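Long-range contacts in putative glycosidase ph117-related (Bacteroides thetaiotaomicron, PDB 5A7V), which probably acts on beta-mannosides as a family GH130 enzyme related to beta-1,4-mannooligosaccharide phosphorylases, and binds mannose in its pocket: residues Asn32-Ala38 and Thr323-Phe329; Glu145-Ile149 and Val347-Gly351; Phe336-Tyr342 and Tyr363-Lys369. All coordinates share one frame; numbering follows the deposited sequence.

Interaction 1: Asn32-Ala38 and Thr323-Phe329; sequences NVLPDWA and TRLDEPF
Leu-325 pushes its isobutyl fork into the inner side of the 32-38 loop. CD2 does most of the touching: it presses on Pro-35 CD at 3.4 Å, tighter than usual for two carbons, and also meets Trp-37 CH2 at 3.9 Å and the methyl of Ala-38. CD1 turns the other way, to Leu-34 CD2 at 4.2 Å.

Trp-37 closes this cluster. Its CG lies between the backbone N and the carbonyl carbon (chi1 58°), which folds the indole back over the type I turn Pro-35 to Ala-38; Pro-35 CG and the Ala-38 methyl sit over one face of it. Farther along the ring, Trp-37 CZ2 is 3.7 Å from Thr-323 CG2, at the end of strand 320-324, and Val-285 of strand 283-291 also touches the indole.

At the other end of the contact Asn-32 supplies the polar grip. ND2 donates to Pro-328 O (2.9 Å, N-H...O angle 142°), while a water donates to both Asn-32 OD1 and Glu-327 O. The carboxylate of Glu-327 leads away, to Tyr-301 and Arg-300.

The N-terminal loop is therefore held on this propeller blade by methyl and ring packing, with the amide of Asn-32 making the one direct hydrogen bond between the two segments, its ND2 shared between the carbonyls of Pro-328 and Asp-384.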
loop_
_atom_site.group_PDB
_atom_site.type_symbol
_atom_site.label_atom_id
_atom_site.label_comp_id
_atom_site.label_asym_id
_atom_site.label_seq_id
_atom_site.Cartn_x
_atom_site.Cartn_y
_atom_site.Cartn_z
ATOM N N ASN A 32 12.044 -17.336 -11.492
ATOM C CA ASN A 32 10.887 -16.472 -11.757
ATOM C C ASN A 32 11.393 -15.241 -12.500
ATOM O O ASN A 32 11.670 -14.205 -11.896
ATOM C CB ASN A 32 10.246 -16.109 -10.442
ATOM C CG ASN A 32 9.037 -15.181 -10.578
ATOM O OD1 ASN A 32 8.435 -15.015 -11.649
ATOM N ND2 ASN A 32 8.628 -14.653 -9.462
ATOM N N VAL A 33 11.492 -15.343 -13.813
ATOM C CA VAL A 33 12.131 -14.283 -14.623
ATOM C C VAL A 33 11.169 -13.118 -14.830
ATOM O O VAL A 33 9.990 -13.324 -15.074
ATOM C CB VAL A 33 12.569 -14.823 -15.983
ATOM C CG1 VAL A 33 13.182 -13.735 -16.858
ATOM C CG2 VAL A 33 13.523 -16.021 -15.839
ATOM N N LEU A 34 11.688 -11.897 -14.675
ATOM C CA LEU A 34 10.904 -10.667 -14.846
ATOM C C LEU A 34 11.043 -10.095 -16.236
ATOM O O LEU A 34 12.115 -10.185 -16.827
ATOM C CB LEU A 34 11.335 -9.631 -13.818
ATOM C CG LEU A 34 11.143 -9.949 -12.336
ATOM C CD1 LEU A 34 11.807 -8.885 -11.444
ATOM C CD2 LEU A 34 9.664 -10.106 -12.049
ATOM N N PRO A 35 9.972 -9.464 -16.755
ATOM C CA PRO A 35 10.172 -8.669 -17.990
ATOM C C PRO A 35 11.052 -7.435 -17.699
ATOM O O PRO A 35 11.216 -7.032 -16.512
ATOM C CB PRO A 35 8.764 -8.276 -18.379
ATOM C CG PRO A 35 7.933 -8.456 -17.189
ATOM C CD PRO A 35 8.624 -9.312 -16.191
ATOM N N ASP A 36 11.582 -6.841 -18.774
ATOM C CA ASP A 36 12.529 -5.720 -18.658
ATOM C C ASP A 36 11.947 -4.487 -17.939
ATOM O O ASP A 36 12.700 -3.676 -17.384
ATOM C CB ASP A 36 13.011 -5.364 -20.066
ATOM C CG ASP A 36 14.141 -4.347 -20.088
ATOM O OD1 ASP A 36 15.138 -4.496 -19.356
ATOM O OD2 ASP A 36 14.029 -3.391 -20.889
ATOM N N TRP A 37 10.628 -4.325 -17.992
ATOM C CA TRP A 37 9.947 -3.120 -17.444
ATOM C C TRP A 37 9.666 -3.176 -15.952
ATOM O O TRP A 37 9.320 -2.186 -15.334
ATOM C CB TRP A 37 8.650 -2.841 -18.215
ATOM C CG TRP A 37 7.660 -3.962 -18.212
ATOM C CD1 TRP A 37 7.483 -4.883 -19.201
ATOM C CD2 TRP A 37 6.719 -4.296 -17.170
ATOM N NE1 TRP A 37 6.480 -5.765 -18.856
ATOM C CE2 TRP A 37 6.005 -5.447 -17.606
ATOM C CE3 TRP A 37 6.387 -3.726 -15.949
ATOM C CZ2 TRP A 37 5.002 -6.024 -16.831
ATOM C CZ3 TRP A 37 5.374 -4.282 -15.202
ATOM C CH2 TRP A 37 4.707 -5.459 -15.629
ATOM N N ALA A 38 9.765 -4.394 -15.376
ATOM C CA ALA A 38 9.345 -4.617 -13.999
ATOM C C ALA A 38 10.443 -4.340 -12.970
ATOM O O ALA A 38 11.620 -4.586 -13.194
ATOM C CB ALA A 38 8.871 -6.061 -13.834
ATOM N N THR A 323 -0.029 -4.942 -19.899
ATOM C CA THR A 323 0.337 -6.305 -19.484
ATOM C C THR A 323 0.498 -6.324 -17.978
ATOM O O THR A 323 0.559 -5.278 -17.301
ATOM C CB THR A 323 1.630 -6.761 -20.186
ATOM O OG1 THR A 323 1.869 -8.159 -19.879
ATOM C CG2 THR A 323 2.832 -5.925 -19.823
ATOM N N ARG A 324 0.547 -7.554 -17.444
ATOM C CA ARG A 324 0.861 -7.787 -16.045
ATOM C C ARG A 324 1.698 -9.039 -15.904
ATOM O O ARG A 324 1.704 -9.888 -16.795
ATOM C CB ARG A 324 -0.395 -7.865 -15.169
ATOM C CG ARG A 324 -1.373 -8.972 -15.538
ATOM C CD ARG A 324 -2.547 -9.060 -14.587
ATOM N NE ARG A 324 -3.793 -9.390 -15.308
ATOM C CZ ARG A 324 -4.999 -9.393 -14.763
ATOM N NH1 ARG A 324 -5.141 -9.422 -13.447
ATOM N NH2 ARG A 324 -6.073 -9.433 -15.507
ATOM N N LEU A 325 2.428 -9.130 -14.794
ATOM C CA LEU A 325 3.189 -10.362 -14.518
ATOM C C LEU A 325 2.259 -11.552 -14.338
ATOM O O LEU A 325 1.221 -11.420 -13.722
ATOM C CB LEU A 325 4.033 -10.226 -13.240
ATOM C CG LEU A 325 4.924 -9.002 -13.121
ATOM C CD1 LEU A 325 5.661 -9.002 -11.785
ATOM C CD2 LEU A 325 5.873 -8.924 -14.300
ATOM N N ASP A 326 2.669 -12.727 -14.845
ATOM C CA ASP A 326 1.850 -13.943 -14.696
ATOM C C ASP A 326 1.996 -14.621 -13.342
ATOM O O ASP A 326 1.108 -15.388 -12.939
ATOM C CB ASP A 326 2.151 -14.897 -15.850
ATOM C CG ASP A 326 1.484 -14.448 -17.159
ATOM O OD1 ASP A 326 0.371 -13.868 -17.120
ATOM O OD2 ASP A 326 2.126 -14.591 -18.216
ATOM N N GLU A 327 3.116 -14.364 -12.675
ATOM C CA GLU A 327 3.503 -14.942 -11.377
ATOM C C GLU A 327 3.837 -13.766 -10.469
ATOM O O GLU A 327 4.347 -12.747 -10.945
ATOM C CB GLU A 327 4.738 -15.839 -11.502
ATOM C CG GLU A 327 4.640 -16.946 -12.566
ATOM C CD GLU A 327 3.624 -17.950 -12.285
ATOM O OE1 GLU A 327 3.150 -18.033 -11.147
ATOM O OE2 GLU A 327 3.344 -18.747 -13.226
ATOM N N PRO A 328 3.607 -13.888 -9.167
ATOM C CA PRO A 328 3.961 -12.769 -8.283
ATOM C C PRO A 328 5.454 -12.603 -8.225
ATOM O O PRO A 328 6.196 -13.571 -8.253
ATOM C CB PRO A 328 3.375 -13.179 -6.936
ATOM C CG PRO A 328 3.375 -14.706 -6.951
ATOM C CD PRO A 328 3.128 -15.068 -8.405
ATOM N N PHE A 329 5.913 -11.351 -8.088
ATOM C CA PHE A 329 7.369 -11.075 -7.972
ATOM C C PHE A 329 7.863 -11.169 -6.511
ATOM O O PHE A 329 9.072 -11.281 -6.265
ATOM C CB PHE A 329 7.786 -9.704 -8.570
ATOM C CG PHE A 329 7.339 -8.484 -7.771
ATOM C CD1 PHE A 329 6.059 -8.005 -7.839
ATOM C CD2 PHE A 329 8.226 -7.880 -6.903
ATOM C CE1 PHE A 329 5.649 -6.907 -7.081
ATOM C CE2 PHE A 329 7.840 -6.783 -6.155
ATOM C CZ PHE A 329 6.573 -6.281 -6.248
HETATM O O HOH W 1 7.020 -12.457 -11.583
#

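Interaction 2: Glu145-Ile149 and Val347-Gly351. With MAN (alpha-D-mannopyranose), chain D; BMA (beta-D-mannopyranose), chain C; MAN (alpha-D-mannopyranose), chain E.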
loop_
_atom_site.group_PDB
_atom_site.type_symbol
_atom_site.label_atom_id
_atom_site.label_comp_id
_atom_site.label_asym_id
_atom_site.label_seq_id
_atom_site.Cartn_x
_atom_site.Cartn_y
_atom_site.Cartn_z
ATOM N N GLU A 145 -6.587 3.560 8.387
ATOM C CA GLU A 145 -5.893 2.331 7.981
ATOM C C GLU A 145 -5.089 2.512 6.700
ATOM O O GLU A 145 -5.434 3.341 5.835
ATOM C CB GLU A 145 -6.890 1.200 7.680
ATOM C CG GLU A 145 -7.903 0.957 8.764
ATOM C CD GLU A 145 -8.983 -0.033 8.398
ATOM O OE1 GLU A 145 -9.250 -0.244 7.177
ATOM O OE2 GLU A 145 -9.670 -0.560 9.338
ATOM N N ASP A 146 -4.037 1.734 6.546
ATOM C CA ASP A 146 -3.454 1.441 5.234
ATOM C C ASP A 146 -3.049 2.686 4.420
ATOM O O ASP A 146 -3.498 2.905 3.290
ATOM C CB ASP A 146 -4.367 0.546 4.392
ATOM C CG ASP A 146 -4.721 -0.811 5.013
ATOM O OD1 ASP A 146 -4.153 -1.173 6.045
ATOM O OD2 ASP A 146 -5.580 -1.469 4.370
ATOM N N PRO A 147 -2.158 3.496 5.011
ATOM C CA PRO A 147 -1.752 4.740 4.328
ATOM C C PRO A 147 -0.837 4.489 3.151
ATOM O O PRO A 147 -0.013 3.576 3.156
ATOM C CB PRO A 147 -1.005 5.520 5.430
ATOM C CG PRO A 147 -0.376 4.400 6.248
ATOM C CD PRO A 147 -1.448 3.317 6.283
ATOM N N ARG A 148 -0.943 5.357 2.139
ATOM C CA ARG A 148 0.073 5.473 1.107
ATOM C C ARG A 148 0.432 6.966 1.027
ATOM O O ARG A 148 -0.470 7.802 1.115
ATOM C CB ARG A 148 -0.396 5.046 -0.273
ATOM C CG ARG A 148 -0.458 3.545 -0.450
ATOM C CD ARG A 148 -1.773 3.036 -0.362
ATOM N NE ARG A 148 -1.975 1.647 -0.829
ATOM C CZ ARG A 148 -2.810 0.863 -0.198
ATOM N NH1 ARG A 148 -3.418 1.233 0.874
ATOM N NH2 ARG A 148 -2.967 -0.382 -0.626
ATOM N N ILE A 149 1.732 7.256 0.883
ATOM C CA ILE A 149 2.173 8.682 0.877
ATOM C C ILE A 149 3.014 8.943 -0.368
ATOM O O ILE A 149 3.907 8.172 -0.729
ATOM C CB ILE A 149 2.971 9.049 2.133
ATOM C CG1 ILE A 149 2.040 8.995 3.358
ATOM C CG2 ILE A 149 3.606 10.436 2.007
ATOM C CD1 ILE A 149 2.692 9.076 4.726
ATOM N N VAL A 347 2.227 -10.554 1.871
ATOM C CA VAL A 347 3.254 -9.512 1.767
ATOM C C VAL A 347 2.543 -8.327 1.113
ATOM O O VAL A 347 2.480 -8.212 -0.122
ATOM C CB VAL A 347 4.534 -9.950 1.031
ATOM C CG1 VAL A 347 5.328 -10.908 1.910
ATOM C CG2 VAL A 347 4.261 -10.593 -0.329
ATOM N N PHE A 348 1.928 -7.481 1.939
ATOM C CA PHE A 348 1.007 -6.452 1.436
ATOM C C PHE A 348 1.809 -5.174 1.139
ATOM O O PHE A 348 2.159 -4.427 2.047
ATOM C CB PHE A 348 -0.106 -6.192 2.441
ATOM C CG PHE A 348 -1.252 -5.417 1.878
ATOM C CD1 PHE A 348 -2.241 -6.035 1.104
ATOM C CD2 PHE A 348 -1.310 -4.015 2.051
ATOM C CE1 PHE A 348 -3.260 -5.313 0.537
ATOM C CE2 PHE A 348 -2.347 -3.311 1.499
ATOM C CZ PHE A 348 -3.318 -3.922 0.754
ATOM N N ILE A 349 2.170 -5.004 -0.134
ATOM C CA ILE A 349 3.080 -3.950 -0.522
ATOM C C ILE A 349 2.385 -2.610 -0.568
ATOM O O ILE A 349 1.280 -2.482 -1.083
ATOM C CB ILE A 349 3.819 -4.310 -1.818
ATOM C CG1 ILE A 349 2.891 -4.476 -3.023
ATOM C CG2 ILE A 349 4.716 -5.528 -1.624
ATOM C CD1 ILE A 349 3.575 -4.307 -4.366
ATOM N N GLU A 350 3.079 -1.600 -0.011
ATOM C CA GLU A 350 2.375 -0.359 0.261
ATOM C C GLU A 350 3.265 0.884 0.291
ATOM O O GLU A 350 2.712 1.992 0.075
ATOM C CB GLU A 350 1.619 -0.508 1.562
ATOM C CG GLU A 350 0.598 0.565 1.859
ATOM C CD GLU A 350 -0.297 0.208 3.024
ATOM O OE1 GLU A 350 -0.659 -0.975 3.208
ATOM O OE2 GLU A 350 -0.747 1.106 3.800
ATOM N N GLY A 351 4.555 0.755 0.560
ATOM C CA GLY A 351 5.455 1.904 0.559
ATOM C C GLY A 351 6.692 1.640 -0.275
ATOM O O GLY A 351 7.182 0.490 -0.300
HETATM C C1 MAN D . -11.072 -5.557 6.050
HETATM C C2 MAN D . -9.605 -5.532 5.968
HETATM C C3 MAN D . -9.169 -4.952 7.295
HETATM C C4 MAN D . -9.823 -3.623 7.649
HETATM C C5 MAN D . -11.324 -3.666 7.428
HETATM C C6 MAN D . -11.937 -2.288 7.293
HETATM O O1 MAN D . -11.643 -6.499 6.877
HETATM O O2 MAN D . -9.114 -4.657 4.959
HETATM O O3 MAN D . -7.752 -4.737 7.371
HETATM O O4 MAN D . -9.579 -3.314 9.034
HETATM O O5 MAN D . -11.663 -4.337 6.230
HETATM O O6 MAN D . -11.373 -1.529 6.218
HETATM C C1 BMA C . -10.950 -5.687 6.037
HETATM C C2 BMA C . -9.440 -5.571 6.273
HETATM C C3 BMA C . -9.203 -4.895 7.605
HETATM C C4 BMA C . -9.948 -3.576 7.663
HETATM C C5 BMA C . -11.399 -3.722 7.191
HETATM C C6 BMA C . -12.120 -2.391 7.081
HETATM O O1 BMA C . -11.342 -6.353 4.848
HETATM O O2 BMA C . -8.833 -4.763 5.255
HETATM O O3 BMA C . -7.769 -4.701 7.904
HETATM O O4 BMA C . -9.912 -3.129 9.028
HETATM O O5 BMA C . -11.513 -4.377 5.907
HETATM O O6 BMA C . -11.477 -1.482 6.182
HETATM C C1 MAN E . -7.558 -5.971 2.565
HETATM C C2 MAN E . -6.380 -4.973 2.573
HETATM C C3 MAN E . -5.608 -4.831 3.899
HETATM C C4 MAN E . -5.359 -6.203 4.550
HETATM C C5 MAN E . -5.957 -7.369 3.741
HETATM C C6 MAN E . -5.849 -8.721 4.481
HETATM O O1 MAN E . -7.872 -6.494 1.162
HETATM O O2 MAN E . -6.951 -3.708 2.213
HETATM O O3 MAN E . -6.299 -4.043 4.850
HETATM O O4 MAN E . -3.960 -6.311 4.713
HETATM O O5 MAN E . -7.365 -7.044 3.513
HETATM O O6 MAN E . -6.610 -8.663 5.695
HETATM O O HOH W 2 3.349 4.793 0.672
#
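Behind the bound mannose of chain E, Phe-348 and Arg-148 meet at nearly a right angle of ring and guanidinium, Arg-148 NH2 lying 3.7 Å from Phe-348 CE2. The phenyl ring turns one face to the sugar, with C3 of the mannose above it and C2 3.7 Å from Phe-348 CZ. Asp-146 comes in from the other strand, its OD2 2.7 Å from O3 of the same mannose. One residue earlier, Glu-145 reaches the adjoining sugar, which is modelled as overlapping alpha and beta anomers.

The next shell sets these groups in place. Asp-146 OD1 is gripped by Arg-93 and Asn-78, which leaves OD2 turned to the sugar. Glu-350 sends its extended chain across toward Arg-148, CG anti to the backbone N (chi1 -167°). This CG lies over the guanidinium face, 3.9 Å from Arg-148 NE; carboxylate and guanidinium planes are 11° apart, but OE2 is modelled too close to the Asp-146 backbone for certainty. Arg-148, bent at its second torsion, donates from NH1 to Asp-146 O (2.9 Å); NE and NH2 go to the carbonyls of Gly-274 and Cys-273.

Farther out, a water accepts from Ile-149 N and donates to Glu-350 O, bridging the two backbones. The strands run 44° apart and belong to different sheets that converge near the centre of the chain, as the blades of the GH130 five-bladed beta-propeller do. Glu-350 and Gly-351 form a classic beta bulge opposite Tyr-362.

With NE, NH1 and NH2 each donating to a main-chain carbonyl, the rotation of the Arg-148 guanidinium is fixed and a face is turned to Glu-350; any attraction is probably one of long-range charge, as no N-H points at OE2.

Interaction 3: Phe336-Tyr342 and Tyr363-Lys369; sequences FEKSGQY and YGCADSK. With MAN (alpha-D-mannopyranose), chain E.
Glu-337 lies against Cys-365 with CA atoms 4.4 Å apart, and from there the chain leaving helix 335-338 follows the turn beyond strand 358-365, Gly-340 beside Ala-366 and Gln-341 beside Asp-367. The main-chain link is Tyr-342 N to Ala-366 O, 2.9 Å. The Ala-366 methyl rests on the backbone of Ser-339 and Gly-340.

Gln-341 grips the turn twice. Its N donates to Ser-368 OG (2.8 Å), an oxygen also bonded to Asp-75. With CG anti to the backbone N (chi1 176°), the straight chain carries the amide out alongside the turn, where NE2 gives an in-plane N-H to Asp-367 O at 2.9 Å; NE2 is bonded to Glu-95 as well.

This turn joins the last two strands of the chain, 358-365 and 369-375, in the final sheet of the five-bladed propeller characteristic of GH130. Ala-366 and Asp-367 both have positive phi, and Cys-365 O accepts from Ser-368 N and Lys-369 N at once, the mark of the classic beta bulge here.

Toward the helix, Tyr-363 OH donates to Glu-337 OE2 (2.8 Å), nearly along the C-O axis of the carboxylate, which Arg-44 also engages. Cys-365 SG sits in the plane of the Phe-336 ring at its edge, 5.2 Å from the centroid, and touches Glu-337 CG.

At the pocket end, Asp-367 takes two hydroxyls of the chain E mannose: O4 donates to OD1 and O6 to OD2, both at 2.7 Å. Tyr-342 lays a ring face against C6 of that sugar, its own OH bonded to the carbonyl of Asn-304.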
loop_
_atom_site.group_PDB
_atom_site.type_symbol
_atom_site.label_atom_id
_atom_site.label_comp_id
_atom_site.label_asym_id
_atom_site.label_seq_id
_atom_site.Cartn_x
_atom_site.Cartn_y
_atom_site.Cartn_z
ATOM N N PHE A 336 6.712 -15.084 9.461
ATOM C CA PHE A 336 5.834 -13.990 9.859
ATOM C C PHE A 336 5.161 -13.313 8.658
ATOM O O PHE A 336 4.223 -12.498 8.864
ATOM C CB PHE A 336 6.627 -12.982 10.712
ATOM C CG PHE A 336 7.933 -12.593 10.106
ATOM C CD1 PHE A 336 7.976 -11.607 9.139
ATOM C CD2 PHE A 336 9.116 -13.240 10.448
ATOM C CE1 PHE A 336 9.159 -11.297 8.515
ATOM C CE2 PHE A 336 10.308 -12.957 9.832
ATOM C CZ PHE A 336 10.348 -11.955 8.851
ATOM N N GLU A 337 5.565 -13.685 7.425
ATOM C CA GLU A 337 4.816 -13.348 6.205
ATOM C C GLU A 337 3.720 -14.389 5.935
ATOM O O GLU A 337 2.636 -14.080 5.448
ATOM C CB GLU A 337 5.732 -13.219 5.013
ATOM C CG GLU A 337 6.846 -12.185 5.192
ATOM C CD GLU A 337 7.972 -12.252 4.173
ATOM O OE1 GLU A 337 8.044 -13.247 3.379
ATOM O OE2 GLU A 337 8.814 -11.290 4.106
ATOM N N LYS A 338 4.070 -15.654 6.186
ATOM C CA LYS A 338 3.179 -16.781 5.825
ATOM C C LYS A 338 1.948 -16.887 6.693
ATOM O O LYS A 338 0.962 -17.454 6.274
ATOM C CB LYS A 338 3.969 -18.101 5.821
ATOM C CG LYS A 338 4.927 -18.211 4.636
ATOM C CD LYS A 338 5.768 -19.498 4.636
ATOM C CE LYS A 338 5.054 -20.673 3.964
ATOM N NZ LYS A 338 4.670 -20.476 2.480
ATOM N N SER A 339 2.032 -16.439 7.953
ATOM C CA SER A 339 0.891 -16.499 8.869
ATOM C C SER A 339 0.998 -15.433 9.952
ATOM O O SER A 339 2.104 -15.080 10.360
ATOM C CB SER A 339 0.777 -17.882 9.504
ATOM O OG SER A 339 -0.563 -18.030 9.975
ATOM N N GLY A 340 -0.150 -14.967 10.414
ATOM C CA GLY A 340 -0.214 -13.900 11.424
ATOM C C GLY A 340 -1.665 -13.656 11.729
ATOM O O GLY A 340 -2.516 -14.553 11.620
ATOM N N GLN A 341 -1.998 -12.399 12.005
ATOM C CA GLN A 341 -3.376 -12.024 12.204
ATOM C C GLN A 341 -4.212 -12.464 11.012
ATOM O O GLN A 341 -5.366 -12.878 11.193
ATOM C CB GLN A 341 -3.478 -10.485 12.401
ATOM C CG GLN A 341 -4.936 -10.063 12.521
ATOM C CD GLN A 341 -5.257 -8.603 12.760
ATOM O OE1 GLN A 341 -6.411 -8.342 13.106
ATOM N NE2 GLN A 341 -4.352 -7.687 12.519
ATOM N N TYR A 342 -3.670 -12.251 9.808
ATOM C CA TYR A 342 -4.253 -12.798 8.591
ATOM C C TYR A 342 -3.600 -14.172 8.360
ATOM O O TYR A 342 -2.440 -14.271 7.964
ATOM C CB TYR A 342 -4.056 -11.852 7.391
ATOM C CG TYR A 342 -4.746 -12.329 6.129
ATOM C CD1 TYR A 342 -6.127 -12.118 5.925
ATOM C CD2 TYR A 342 -4.023 -13.033 5.158
ATOM C CE1 TYR A 342 -6.772 -12.607 4.803
ATOM C CE2 TYR A 342 -4.664 -13.531 4.019
ATOM C CZ TYR A 342 -6.034 -13.333 3.844
ATOM O OH TYR A 342 -6.708 -13.807 2.743
ATOM N N TYR A 363 6.230 -3.305 3.450
ATOM C CA TYR A 363 5.049 -4.126 3.287
ATOM C C TYR A 363 4.543 -4.655 4.633
ATOM O O TYR A 363 5.309 -4.831 5.596
ATOM C CB TYR A 363 5.309 -5.279 2.294
ATOM C CG TYR A 363 6.473 -6.141 2.643
ATOM C CD1 TYR A 363 7.757 -5.843 2.252
ATOM C CD2 TYR A 363 6.291 -7.341 3.380
ATOM C CE1 TYR A 363 8.839 -6.682 2.596
ATOM C CE2 TYR A 363 7.347 -8.153 3.693
ATOM C CZ TYR A 363 8.613 -7.867 3.281
ATOM O OH TYR A 363 9.688 -8.678 3.563
ATOM N N GLY A 364 3.237 -4.918 4.681
ATOM C CA GLY A 364 2.671 -5.684 5.809
ATOM C C GLY A 364 2.972 -7.174 5.705
ATOM O O GLY A 364 2.941 -7.733 4.609
ATOM N N CYS A 365 3.229 -7.760 6.867
ATOM C CA CYS A 365 3.490 -9.205 6.973
ATOM C C CYS A 365 2.332 -9.848 7.707
ATOM O O CYS A 365 2.245 -9.731 8.948
ATOM C CB CYS A 365 4.769 -9.445 7.759
ATOM S SG CYS A 365 6.277 -8.728 7.010
ATOM N N ALA A 366 1.459 -10.497 6.948
ATOM C CA ALA A 366 0.325 -11.235 7.504
ATOM C C ALA A 366 -0.510 -10.411 8.504
ATOM O O ALA A 366 -1.045 -10.956 9.466
ATOM C CB ALA A 366 0.754 -12.577 8.093
ATOM N N ASP A 367 -0.701 -9.122 8.193
ATOM C CA ASP A 367 -1.454 -8.207 9.045
ATOM C C ASP A 367 -0.914 -8.108 10.500
ATOM O O ASP A 367 -1.643 -7.763 11.410
ATOM C CB ASP A 367 -2.979 -8.457 9.066
ATOM C CG ASP A 367 -3.706 -8.244 7.750
ATOM O OD1 ASP A 367 -3.106 -7.911 6.705
ATOM O OD2 ASP A 367 -4.987 -8.379 7.803
ATOM N N SER A 368 0.391 -8.372 10.659
ATOM C CA SER A 368 0.996 -8.424 11.990
ATOM C C SER A 368 2.283 -7.623 12.191
ATOM O O SER A 368 2.492 -7.096 13.293
ATOM C CB SER A 368 1.214 -9.875 12.424
ATOM O OG SER A 368 -0.060 -10.475 12.770
ATOM N N LYS A 369 3.157 -7.622 11.189
ATOM C CA LYS A 369 4.480 -6.994 11.255
ATOM C C LYS A 369 4.690 -6.088 10.046
ATOM O O LYS A 369 3.980 -6.226 9.024
ATOM C CB LYS A 369 5.626 -8.040 11.364
ATOM C CG LYS A 369 5.427 -9.126 12.452
ATOM C CD LYS A 369 5.606 -8.530 13.822
ATOM C CE LYS A 369 5.865 -9.471 15.007
ATOM N NZ LYS A 369 4.727 -10.315 15.337
HETATM C C1 MAN E . -7.558 -5.971 2.565
HETATM C C2 MAN E . -6.380 -4.973 2.573
HETATM C C3 MAN E . -5.608 -4.831 3.899
HETATM C C4 MAN E . -5.359 -6.203 4.550
HETATM C C5 MAN E . -5.957 -7.369 3.741
HETATM C C6 MAN E . -5.849 -8.721 4.481
HETATM O O1 MAN E . -7.872 -6.494 1.162
HETATM O O2 MAN E . -6.951 -3.708 2.213
HETATM O O3 MAN E . -6.299 -4.043 4.850
HETATM O O4 MAN E . -3.960 -6.311 4.713
HETATM O O5 MAN E . -7.365 -7.044 3.513
HETATM O O6 MAN E . -6.610 -8.663 5.695
#

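In the fold
From the N terminus, the loop 32-38 is the first partner and waits some 285 residues for 323-329, so interaction 1 closes a loop spanning most of the chain. Interaction 2 opens inside that loop at 145-149 but closes beyond it at 347-351, so the two cross. Interaction 3 opens at 336-342, after interaction 1 has closed, and ends at 363-369; it crosses interaction 2 in turn. Phe-329 packs on Ile-349, joining interactions 1 and 2, while strands 347-355 and 358-365 are sheet neighbours joining 2 and 3. Interaction 1 sits at the outside of the fold, about 21 Å (centre to centre) from interaction 2, while interactions 2 and 3 share one mannose at the pocket.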